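Local structure of binding component of ABC transporter (Wolinella succinogenes, 3K4U) at residues G14-F18 and F162-F166; G59-E63 and W193-K197; P87-Q93 and T187-W193; Q93-K99 and Y178-T184. The protein binds lysine in the cleft between its two lobes and probably serves as the solute-binding component of an ABC transporter. One frame throughout, in Å; residues are numbered along the deposited sequence.

Contact 1: G14-F18 and F162-F166. With LYS (lysine), chain K.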
# COMPACT_ATOMS: atom_id res chain seq x y z
N GLY E 14 -1.33 20.45 36.65
CA GLY E 14 -0.42 19.64 37.45
C GLY E 14 -0.18 18.24 36.92
O GLY E 14 0.58 17.50 37.53
N TYR E 15 -0.85 17.88 35.82
CA TYR E 15 -0.45 16.78 34.97
C TYR E 15 0.52 17.33 33.97
O TYR E 15 0.13 17.67 32.85
CB TYR E 15 -1.68 16.23 34.24
CG TYR E 15 -1.45 15.04 33.33
CD1 TYR E 15 -2.45 14.62 32.46
CD2 TYR E 15 -0.24 14.33 33.33
CE1 TYR E 15 -2.29 13.53 31.63
CE2 TYR E 15 -0.06 13.23 32.48
CZ TYR E 15 -1.09 12.84 31.65
OH TYR E 15 -0.93 11.77 30.81
N LEU E 16 1.79 17.44 34.38
CA LEU E 16 2.91 17.78 33.49
C LEU E 16 3.07 16.81 32.32
O LEU E 16 2.97 15.60 32.53
CB LEU E 16 4.20 17.73 34.32
CG LEU E 16 4.77 18.97 35.04
CD1 LEU E 16 3.73 20.01 35.47
CD2 LEU E 16 5.53 18.48 36.24
N PRO E 17 3.31 17.30 31.08
CA PRO E 17 3.36 18.66 30.52
C PRO E 17 2.07 19.07 29.79
O PRO E 17 2.12 19.89 28.87
CB PRO E 17 4.46 18.54 29.48
CG PRO E 17 4.18 17.18 28.87
CD PRO E 17 3.73 16.31 30.06
N PHE E 18 0.94 18.51 30.19
CA PHE E 18 -0.32 18.89 29.58
C PHE E 18 -0.84 20.21 30.16
O PHE E 18 -1.30 21.10 29.42
CB PHE E 18 -1.32 17.78 29.81
CG PHE E 18 -1.07 16.54 28.99
CD1 PHE E 18 -1.80 16.29 27.85
CD2 PHE E 18 -0.15 15.60 29.40
CE1 PHE E 18 -1.58 15.13 27.09
CE2 PHE E 18 0.07 14.45 28.65
CZ PHE E 18 -0.65 14.22 27.49
N PHE E 162 2.04 6.33 36.92
CA PHE E 162 1.28 7.38 36.29
C PHE E 162 1.57 7.37 34.80
O PHE E 162 2.50 6.71 34.36
CB PHE E 162 1.68 8.74 36.88
CG PHE E 162 0.61 9.77 36.80
CD1 PHE E 162 -0.35 9.87 37.80
CD2 PHE E 162 0.55 10.63 35.72
CE1 PHE E 162 -1.37 10.81 37.70
CE2 PHE E 162 -0.46 11.57 35.61
CZ PHE E 162 -1.42 11.66 36.60
N ASP E 163 0.75 8.10 34.04
CA ASP E 163 0.97 8.36 32.65
C ASP E 163 2.43 8.68 32.38
O ASP E 163 3.05 9.50 33.07
CB ASP E 163 0.07 9.49 32.15
CG ASP E 163 -1.43 9.18 32.28
OD1 ASP E 163 -2.25 9.71 31.48
OD2 ASP E 163 -1.78 8.41 33.18
N LEU E 164 2.97 7.99 31.37
CA LEU E 164 4.39 8.04 31.02
C LEU E 164 4.91 9.44 30.69
O LEU E 164 6.06 9.75 31.01
CB LEU E 164 4.65 7.11 29.83
CG LEU E 164 6.08 6.91 29.37
CD1 LEU E 164 6.20 5.50 28.93
CD2 LEU E 164 6.42 7.85 28.23
N PRO E 165 4.09 10.28 30.04
CA PRO E 165 4.67 11.58 29.68
C PRO E 165 4.87 12.46 30.88
O PRO E 165 5.75 13.31 30.88
CB PRO E 165 3.67 12.16 28.70
CG PRO E 165 2.92 10.91 28.16
CD PRO E 165 2.81 10.05 29.36
N PHE E 166 4.11 12.20 31.94
CA PHE E 166 4.38 12.83 33.23
C PHE E 166 5.75 12.47 33.76
O PHE E 166 6.55 13.36 34.10
CB PHE E 166 3.31 12.49 34.26
CG PHE E 166 3.56 13.07 35.63
CD1 PHE E 166 2.88 14.21 36.05
CD2 PHE E 166 4.44 12.45 36.52
CE1 PHE E 166 3.09 14.74 37.32
CE2 PHE E 166 4.66 12.97 37.80
CZ PHE E 166 3.99 14.12 38.20
N LYS K . -4.89 10.02 31.88
CA LYS K . -5.15 10.34 33.27
C LYS K . -6.61 10.04 33.55
O LYS K . -7.43 10.18 32.64
CB LYS K . -4.87 11.82 33.54
CG LYS K . -4.60 12.17 34.99
CD LYS K . -5.13 13.53 35.30
CE LYS K . -4.59 14.08 36.62
NZ LYS K . -4.85 15.54 36.78
OXT LYS K . -6.99 9.67 34.65
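The polar part of this contact centres on Asp-163. Asp-163 OD1 accepts a hydrogen bond from the lysine N at 2.7 Å. Asp-163 OD1 also lies 2.5 Å from Tyr-15 OH, a hydrogen bond that is weak in geometry and less certain in detail because the tyrosine oxygen is modelled too close to its surroundings. The edge of the Phe-162 ring points at the face of Tyr-15 in an offset edge-to-face pair, with centroids 5.4 Å apart and planes at 75°. Both rings also touch the ligand's aliphatic chain: Tyr-15 CE1 is 3.6 Å from lysine CB, and Phe-162 CZ is 3.6 Å from lysine CG. This is the interlobe cleft of a family 3 solute-binding protein. The loop 14-18 follows strand 6-11 of one lobe, and 162-166 joins strand 159-163 to helix 164-175 of the other. Backbone contact is slight: Phe-166 CA approaches Leu-16 O at 3.2 Å in a CA-H...O contact. The remaining packing is apolar. Tyr-15 CE2 rests 3.9 Å from Phe-166 CB, and Phe-18 CE2 lies 4.3 Å from Pro-165 CB. Pro-17, preceded by a cis peptide bond, puts CD 4.4 Å from Pro-165 CB.

Contact 2: G59-E63 and W193-K197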
# COMPACT_ATOMS: atom_id res chain seq x y z
N GLY E 59 -18.82 19.10 35.68
CA GLY E 59 -18.77 20.45 35.20
C GLY E 59 -19.12 20.55 33.74
O GLY E 59 -19.75 21.51 33.30
N LEU E 60 -18.69 19.56 32.96
CA LEU E 60 -19.04 19.51 31.56
C LEU E 60 -20.52 19.22 31.39
O LEU E 60 -21.19 19.85 30.57
CB LEU E 60 -18.20 18.44 30.85
CG LEU E 60 -18.34 18.26 29.34
CD1 LEU E 60 -17.97 19.52 28.58
CD2 LEU E 60 -17.40 17.17 29.00
N VAL E 61 -21.04 18.26 32.15
CA VAL E 61 -22.45 17.92 32.00
C VAL E 61 -23.32 19.10 32.45
O VAL E 61 -24.36 19.37 31.86
CB VAL E 61 -22.81 16.67 32.80
CG1 VAL E 61 -24.26 16.31 32.59
CG2 VAL E 61 -21.96 15.54 32.36
N THR E 62 -22.87 19.78 33.49
CA THR E 62 -23.55 20.89 34.14
C THR E 62 -23.43 22.21 33.37
O THR E 62 -24.08 23.18 33.69
CB THR E 62 -23.01 20.99 35.58
OG1 THR E 62 -23.78 20.11 36.40
CG2 THR E 62 -23.09 22.38 36.14
N GLU E 63 -22.63 22.20 32.32
CA GLU E 63 -22.45 23.35 31.43
C GLU E 63 -21.60 24.48 32.02
O GLU E 63 -21.54 25.58 31.44
CB GLU E 63 -23.78 23.84 30.82
CG GLU E 63 -24.24 23.03 29.60
CD GLU E 63 -25.69 23.33 29.15
OE1 GLU E 63 -25.91 23.51 27.93
OE2 GLU E 63 -26.62 23.37 30.01
N TRP E 193 -10.51 14.61 23.98
CA TRP E 193 -11.16 15.76 24.54
C TRP E 193 -12.56 15.27 24.74
O TRP E 193 -13.11 14.67 23.81
CB TRP E 193 -11.22 16.97 23.57
CG TRP E 193 -9.90 17.31 23.03
CD1 TRP E 193 -8.71 17.26 23.69
CD2 TRP E 193 -9.60 17.69 21.68
NE1 TRP E 193 -7.69 17.60 22.84
CE2 TRP E 193 -8.21 17.86 21.60
CE3 TRP E 193 -10.37 17.86 20.52
CZ2 TRP E 193 -7.57 18.21 20.42
CZ3 TRP E 193 -9.73 18.23 19.35
CH2 TRP E 193 -8.35 18.42 19.31
N ALA E 194 -13.15 15.58 25.90
CA ALA E 194 -14.57 15.26 26.12
C ALA E 194 -15.48 16.49 25.98
O ALA E 194 -15.03 17.65 26.14
CB ALA E 194 -14.75 14.62 27.45
N ILE E 195 -16.74 16.20 25.66
CA ILE E 195 -17.78 17.16 25.47
C ILE E 195 -19.12 16.50 25.84
O ILE E 195 -19.20 15.27 26.00
CB ILE E 195 -17.84 17.65 24.05
CG1 ILE E 195 -18.17 16.50 23.10
CG2 ILE E 195 -16.55 18.36 23.70
CD1 ILE E 195 -18.59 16.98 21.68
N LYS E 196 -20.19 17.27 25.96
CA LYS E 196 -21.39 16.60 26.36
C LYS E 196 -22.19 16.04 25.19
O LYS E 196 -22.08 16.49 24.06
CB LYS E 196 -22.24 17.42 27.30
CG LYS E 196 -22.48 18.79 26.89
CD LYS E 196 -23.41 19.39 27.87
CE LYS E 196 -24.88 19.13 27.47
NZ LYS E 196 -25.27 20.01 26.29
N LYS E 197 -22.99 15.04 25.51
CA LYS E 197 -23.66 14.21 24.57
C LYS E 197 -24.72 14.97 23.85
O LYS E 197 -25.18 16.02 24.32
CB LYS E 197 -24.33 13.09 25.31
CG LYS E 197 -23.41 12.10 25.92
CD LYS E 197 -24.15 11.38 27.02
CE LYS E 197 -24.37 9.95 26.67
NZ LYS E 197 -25.07 9.34 27.82
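Leu-60 projects from helix 56-61 onto the backbone of the segment 193-197. Its CD2 lies 3.6 Å from Ala-194 C and 3.5 Å from Ile-195 N, so the methyl rests against the peptide unit joining these two residues. Ala-194 points toward the helix, and its CB is 4.0 Å from Leu-60 CD2. The small alanine side chain lets the leucine come close to the main chain. Ile-195 points away from the helix.

Lys-196 points back toward it. Its aliphatic chain runs along the helix end, with Lys-196 CD 3.5 Å from Leu-60 O and 4.1 Å from Val-61 O. Its amino group makes a long salt bridge to the Glu-63 carboxylate, Lys-196 NZ to Glu-63 OE1 at 3.9 Å. Glu-63 has a positive phi of 75° and closes the helix in a Schellman motif. That turn includes a weak bond from Glu-63 N to Leu-60 O at 3.3 Å.

The contact is structural packing away from the lysine site. Leu-60 also touches Ile-68 of strand 67-68, whose backbone bonds to Ala-194. Ile-195 packs on Phe-202 and Leu-203 of helix 200-216, so strand 189-195 runs here between helix 56-61 and helix 200-216.

Contact 3: P87-Q93 and T187-W193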
# COMPACT_ATOMS: atom_id res chain seq x y z
N PRO E 87 -8.92 10.15 19.52
CA PRO E 87 -7.95 10.51 20.55
C PRO E 87 -6.85 11.39 19.98
O PRO E 87 -6.66 11.36 18.78
CB PRO E 87 -7.42 9.16 21.00
CG PRO E 87 -7.55 8.34 19.85
CD PRO E 87 -8.79 8.74 19.12
N TYR E 88 -6.12 12.15 20.79
CA TYR E 88 -5.19 13.09 20.18
C TYR E 88 -3.75 12.77 20.50
O TYR E 88 -2.82 13.22 19.81
CB TYR E 88 -5.56 14.53 20.51
CG TYR E 88 -5.46 14.90 21.98
CD1 TYR E 88 -4.32 15.53 22.49
CD2 TYR E 88 -6.48 14.58 22.85
CE1 TYR E 88 -4.24 15.86 23.83
CE2 TYR E 88 -6.39 14.88 24.18
CZ TYR E 88 -5.28 15.55 24.67
OH TYR E 88 -5.23 15.88 26.03
N ILE E 89 -3.55 11.95 21.51
CA ILE E 89 -2.22 11.41 21.83
C ILE E 89 -2.49 10.08 22.55
O ILE E 89 -3.56 9.91 23.15
CB ILE E 89 -1.39 12.38 22.68
CG1 ILE E 89 -0.06 11.77 23.07
CG2 ILE E 89 -2.17 12.79 23.95
CD1 ILE E 89 0.97 12.79 23.31
N VAL E 90 -1.57 9.12 22.43
CA VAL E 90 -1.77 7.81 23.03
C VAL E 90 -0.66 7.61 24.03
O VAL E 90 0.50 7.88 23.72
CB VAL E 90 -1.79 6.68 21.99
CG1 VAL E 90 -1.87 5.35 22.66
CG2 VAL E 90 -2.99 6.84 21.12
N VAL E 91 -1.01 7.14 25.22
CA VAL E 91 -0.10 7.16 26.36
C VAL E 91 -0.19 5.84 27.11
O VAL E 91 -1.14 5.09 26.90
CB VAL E 91 -0.52 8.32 27.28
CG1 VAL E 91 -0.38 7.95 28.80
CG2 VAL E 91 0.21 9.60 26.87
N GLY E 92 0.78 5.56 27.96
CA GLY E 92 0.68 4.40 28.86
C GLY E 92 1.20 4.71 30.25
O GLY E 92 1.90 5.71 30.46
N GLN E 93 0.85 3.87 31.21
CA GLN E 93 1.42 4.04 32.54
C GLN E 93 2.84 3.53 32.66
O GLN E 93 3.20 2.52 32.06
CB GLN E 93 0.53 3.39 33.60
CG GLN E 93 -0.11 4.39 34.52
CD GLN E 93 -1.25 5.07 33.87
OE1 GLN E 93 -1.08 5.97 33.06
NE2 GLN E 93 -2.45 4.64 34.21
N THR E 187 -0.19 0.13 30.02
CA THR E 187 -1.59 0.19 29.63
C THR E 187 -1.70 0.71 28.22
O THR E 187 -0.70 1.07 27.59
CB THR E 187 -2.45 1.03 30.62
OG1 THR E 187 -1.73 2.19 31.09
CG2 THR E 187 -2.92 0.19 31.82
N TYR E 188 -2.91 0.72 27.68
CA TYR E 188 -3.12 1.34 26.39
C TYR E 188 -4.14 2.40 26.65
O TYR E 188 -5.32 2.09 26.90
CB TYR E 188 -3.64 0.35 25.35
CG TYR E 188 -3.86 1.04 24.04
CD1 TYR E 188 -2.80 1.27 23.16
CD2 TYR E 188 -5.13 1.50 23.69
CE1 TYR E 188 -3.00 1.94 21.95
CE2 TYR E 188 -5.33 2.17 22.50
CZ TYR E 188 -4.28 2.38 21.63
OH TYR E 188 -4.52 3.03 20.43
N GLU E 189 -3.67 3.66 26.63
CA GLU E 189 -4.51 4.75 27.12
C GLU E 189 -4.64 5.89 26.18
O GLU E 189 -3.87 6.82 26.22
CB GLU E 189 -4.09 5.20 28.52
CG GLU E 189 -4.63 4.26 29.60
CD GLU E 189 -4.04 4.52 30.96
OE1 GLU E 189 -4.12 3.64 31.83
OE2 GLU E 189 -3.50 5.62 31.16
N PRO E 190 -5.61 5.79 25.28
CA PRO E 190 -5.91 6.85 24.35
C PRO E 190 -6.50 8.05 25.06
O PRO E 190 -7.39 7.92 25.92
CB PRO E 190 -6.97 6.22 23.45
CG PRO E 190 -7.56 5.17 24.24
CD PRO E 190 -6.46 4.61 25.07
N LEU E 191 -6.02 9.21 24.69
CA LEU E 191 -6.39 10.42 25.36
C LEU E 191 -7.29 11.22 24.41
O LEU E 191 -6.94 11.40 23.23
CB LEU E 191 -5.09 11.16 25.70
CG LEU E 191 -4.48 11.10 27.11
CD1 LEU E 191 -4.74 9.85 27.94
CD2 LEU E 191 -3.03 11.38 27.06
N GLY E 192 -8.45 11.68 24.88
CA GLY E 192 -9.34 12.46 24.03
C GLY E 192 -9.99 13.65 24.74
O GLY E 192 -10.00 13.69 25.98
N TRP E 193 -10.51 14.61 23.98
CA TRP E 193 -11.16 15.76 24.54
C TRP E 193 -12.56 15.27 24.74
O TRP E 193 -13.11 14.67 23.81
CB TRP E 193 -11.22 16.97 23.57
CG TRP E 193 -9.90 17.31 23.03
CD1 TRP E 193 -8.71 17.26 23.69
CD2 TRP E 193 -9.60 17.69 21.68
NE1 TRP E 193 -7.69 17.60 22.84
CE2 TRP E 193 -8.21 17.86 21.60
CE3 TRP E 193 -10.37 17.86 20.52
CZ2 TRP E 193 -7.57 18.21 20.42
CZ3 TRP E 193 -9.73 18.23 19.35
CH2 TRP E 193 -8.35 18.42 19.31
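Leu-191 is the main bump of this antiparallel pair. Leu-191 CD2 sits 3.5 Å from Ile-89 CG2 and 3.7 Å from Val-91 CG2, between the two side chains of the facing strand. Leu-191 also belongs to the lysine pocket and touches the ligand. On the other face of the sheet, Val-90 pairs with Pro-190, and their CA atoms are only 4.5 Å apart. There Val-90 CG1 lies against Tyr-188 CE1 at 3.7 Å, and Pro-87 CB meets Pro-190 CB at 3.9 Å. The Tyr-188 ring also meets the ring of His-215 of a neighbouring subunit. At the far end, Trp-193 places NE1 over one face of Tyr-88, 3.3 Å from Tyr-88 CD2. The tyrosine and the five-membered indole ring are oblique, with planes at 32°. Tyr-88 CD2 lies 3.8 Å from Gly-192 CA.

The Val-91 and Glu-189 pair sets the register. Val-91 N bonds to Glu-189 O at 3.0 Å, and Glu-189 N to Val-91 O at 2.9 Å. Leu-191 N bonds to Ile-89 O at 3.0 Å, and Tyr-88 N to Leu-191 O at 2.7 Å. Such paired crossing segments form the hinge in two-lobed binding proteins. Gln-93 N to Thr-187 OG1 at 3.1 Å adds a side-chain acceptor at one end. Main-chain bonds thus hold the segments together whatever their side chains, while the Leu-191 side chain meets the ligand.

Contact 4: Q93-K99 and Y178-T184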
# COMPACT_ATOMS: atom_id res chain seq x y z
N GLN E 93 0.85 3.87 31.21
CA GLN E 93 1.42 4.04 32.54
C GLN E 93 2.84 3.53 32.66
O GLN E 93 3.20 2.52 32.06
CB GLN E 93 0.53 3.39 33.60
CG GLN E 93 -0.11 4.39 34.52
CD GLN E 93 -1.25 5.07 33.87
OE1 GLN E 93 -1.08 5.97 33.06
NE2 GLN E 93 -2.45 4.64 34.21
N SER E 94 3.65 4.26 33.41
CA SER E 94 5.03 3.92 33.64
C SER E 94 5.29 3.99 35.13
O SER E 94 4.39 4.28 35.91
CB SER E 94 5.93 4.92 32.95
OG SER E 94 6.45 4.40 31.75
N LEU E 95 6.53 3.69 35.51
CA LEU E 95 6.93 3.66 36.90
C LEU E 95 8.13 4.58 37.18
O LEU E 95 9.10 4.62 36.40
CB LEU E 95 7.20 2.22 37.33
CG LEU E 95 6.12 1.17 37.03
CD1 LEU E 95 6.56 -0.20 37.53
CD2 LEU E 95 4.76 1.52 37.64
N LEU E 96 8.05 5.34 38.26
CA LEU E 96 9.22 6.01 38.78
C LEU E 96 9.59 5.33 40.09
O LEU E 96 8.73 5.20 40.96
CB LEU E 96 8.95 7.50 38.99
CG LEU E 96 8.72 8.43 37.80
CD1 LEU E 96 8.61 9.87 38.32
CD2 LEU E 96 9.81 8.31 36.73
N VAL E 97 10.84 4.88 40.21
CA VAL E 97 11.33 4.13 41.40
C VAL E 97 12.52 4.82 42.07
O VAL E 97 13.18 5.66 41.46
CB VAL E 97 11.69 2.63 41.03
CG1 VAL E 97 10.57 1.98 40.19
CG2 VAL E 97 13.03 2.52 40.30
N LYS E 98 12.78 4.48 43.33
CA LYS E 98 13.98 4.98 44.02
C LYS E 98 15.23 4.28 43.46
O LYS E 98 15.13 3.17 42.94
CB LYS E 98 13.90 4.73 45.53
CG LYS E 98 14.18 5.98 46.40
CD LYS E 98 15.67 6.39 46.46
CE LYS E 98 15.85 7.92 46.62
NZ LYS E 98 15.32 8.46 47.91
N LYS E 99 16.38 4.94 43.58
CA LYS E 99 17.66 4.42 43.07
C LYS E 99 17.93 2.94 43.39
O LYS E 99 17.56 2.42 44.44
CB LYS E 99 18.83 5.30 43.53
CG LYS E 99 19.22 6.39 42.53
CD LYS E 99 20.74 6.49 42.34
CE LYS E 99 21.11 7.26 41.07
NZ LYS E 99 20.71 6.57 39.81
N TYR E 178 17.75 11.36 41.48
CA TYR E 178 17.28 10.63 42.67
C TYR E 178 16.41 9.41 42.38
O TYR E 178 16.44 8.44 43.12
CB TYR E 178 16.54 11.58 43.62
CG TYR E 178 17.25 12.89 43.85
CD1 TYR E 178 17.98 13.12 45.01
CD2 TYR E 178 17.21 13.90 42.88
CE1 TYR E 178 18.64 14.33 45.22
CE2 TYR E 178 17.87 15.12 43.07
CZ TYR E 178 18.58 15.33 44.24
OH TYR E 178 19.23 16.53 44.43
N LEU E 179 15.63 9.47 41.31
CA LEU E 179 14.76 8.36 40.92
C LEU E 179 15.20 7.77 39.60
O LEU E 179 16.13 8.29 38.95
CB LEU E 179 13.31 8.85 40.82
CG LEU E 179 12.40 8.89 42.06
CD1 LEU E 179 13.11 9.34 43.32
CD2 LEU E 179 11.23 9.80 41.75
N VAL E 180 14.57 6.65 39.21
CA VAL E 180 14.80 6.06 37.89
C VAL E 180 13.50 5.62 37.23
O VAL E 180 12.68 4.92 37.83
CB VAL E 180 15.80 4.90 37.90
CG1 VAL E 180 16.02 4.38 36.48
CG2 VAL E 180 17.12 5.34 38.50
N HIS E 181 13.35 6.04 35.97
CA HIS E 181 12.18 5.83 35.14
C HIS E 181 12.15 4.44 34.48
O HIS E 181 12.88 4.18 33.51
CB HIS E 181 12.20 6.92 34.06
CG HIS E 181 10.98 6.97 33.19
ND1 HIS E 181 9.77 6.45 33.58
CD2 HIS E 181 10.78 7.55 31.99
CE1 HIS E 181 8.87 6.68 32.63
NE2 HIS E 181 9.46 7.36 31.66
N LEU E 182 11.32 3.54 35.01
CA LEU E 182 11.03 2.30 34.31
C LEU E 182 9.96 2.57 33.26
O LEU E 182 8.75 2.61 33.57
CB LEU E 182 10.64 1.18 35.28
CG LEU E 182 11.88 0.53 35.89
CD1 LEU E 182 11.50 -0.46 36.97
CD2 LEU E 182 12.74 -0.17 34.79
N ASP E 183 10.40 2.78 32.02
CA ASP E 183 9.53 3.38 31.02
C ASP E 183 8.77 2.42 30.11
O ASP E 183 8.14 2.85 29.12
CB ASP E 183 10.25 4.47 30.22
CG ASP E 183 11.42 3.95 29.41
OD1 ASP E 183 11.31 2.89 28.76
OD2 ASP E 183 12.47 4.63 29.41
N THR E 184 8.78 1.13 30.43
CA THR E 184 7.90 0.24 29.70
C THR E 184 6.47 0.69 29.98
O THR E 184 6.10 0.92 31.11
CB THR E 184 8.10 -1.26 30.06
OG1 THR E 184 9.50 -1.53 30.19
CG2 THR E 184 7.51 -2.15 28.97
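Four main-chain hydrogen bonds carry the contact. Leu-95 N reaches Leu-182 O at 3.1 Å, and Leu-182 N returns to Leu-95 O at 2.8 Å. Val-97 N bonds to Val-180 O at 3.0 Å, and Val-180 N to Val-97 O at 2.8 Å. This is an antiparallel beta ladder between strand 89-98 and strand 179-182. It lies in one lobe of the binding-protein fold. The strand axes approach to 4.5 Å, with their directions at 150°. Leu-96 and His-181 form the non-hydrogen-bonded pair between the two bonded ones.

Two weak side-chain bonds add to the ladder. His-181 ND1 donates to Leu-95 O at 3.4 Å, and Ser-94 OG donates to Leu-182 O at 3.4 Å.

Packing divides between the two faces. On one, Leu-95 CB lies 4.1 Å from Leu-182 CB, and Val-97 CG1 is 4.1 Å from Leu-182 CD1. On the other, Leu-96 CD2 rests 3.7 Å from His-181 ND1. On its other edge, strand 89-98 bonds to strand 159-163, so it is flanked by two antiparallel neighbours here. At the end of the ladder, Lys-99 CG passes 3.5 Å from Tyr-178 O, and Lys-99 NZ reaches to 4.0 Å from Val-180 CG2.

Overall arrangement
The four contacts follow the protein's long axis. Contacts 2 and 4 lie on opposite sides of the chain's centre, their centres 34 Å apart. Contact 3 lies between them, its centre about 19 Å from each of theirs, and shares Trp-193 with contact 2 and Gln-93 with contact 4. Strands 89-98 and 189-195 run from one lobe into the other. Contact 1 is 12 Å from contact 3 between centres, and touches it through a probable hydrogen bond from Leu-164 N to Gly-92 O. Along the chain, contacts 3 and 4 fall within the span of contact 2, while contact 1 crosses all three. Contacts 1 and 3 supply lysine-pocket residues, so ligand site and interlobe connection adjoin.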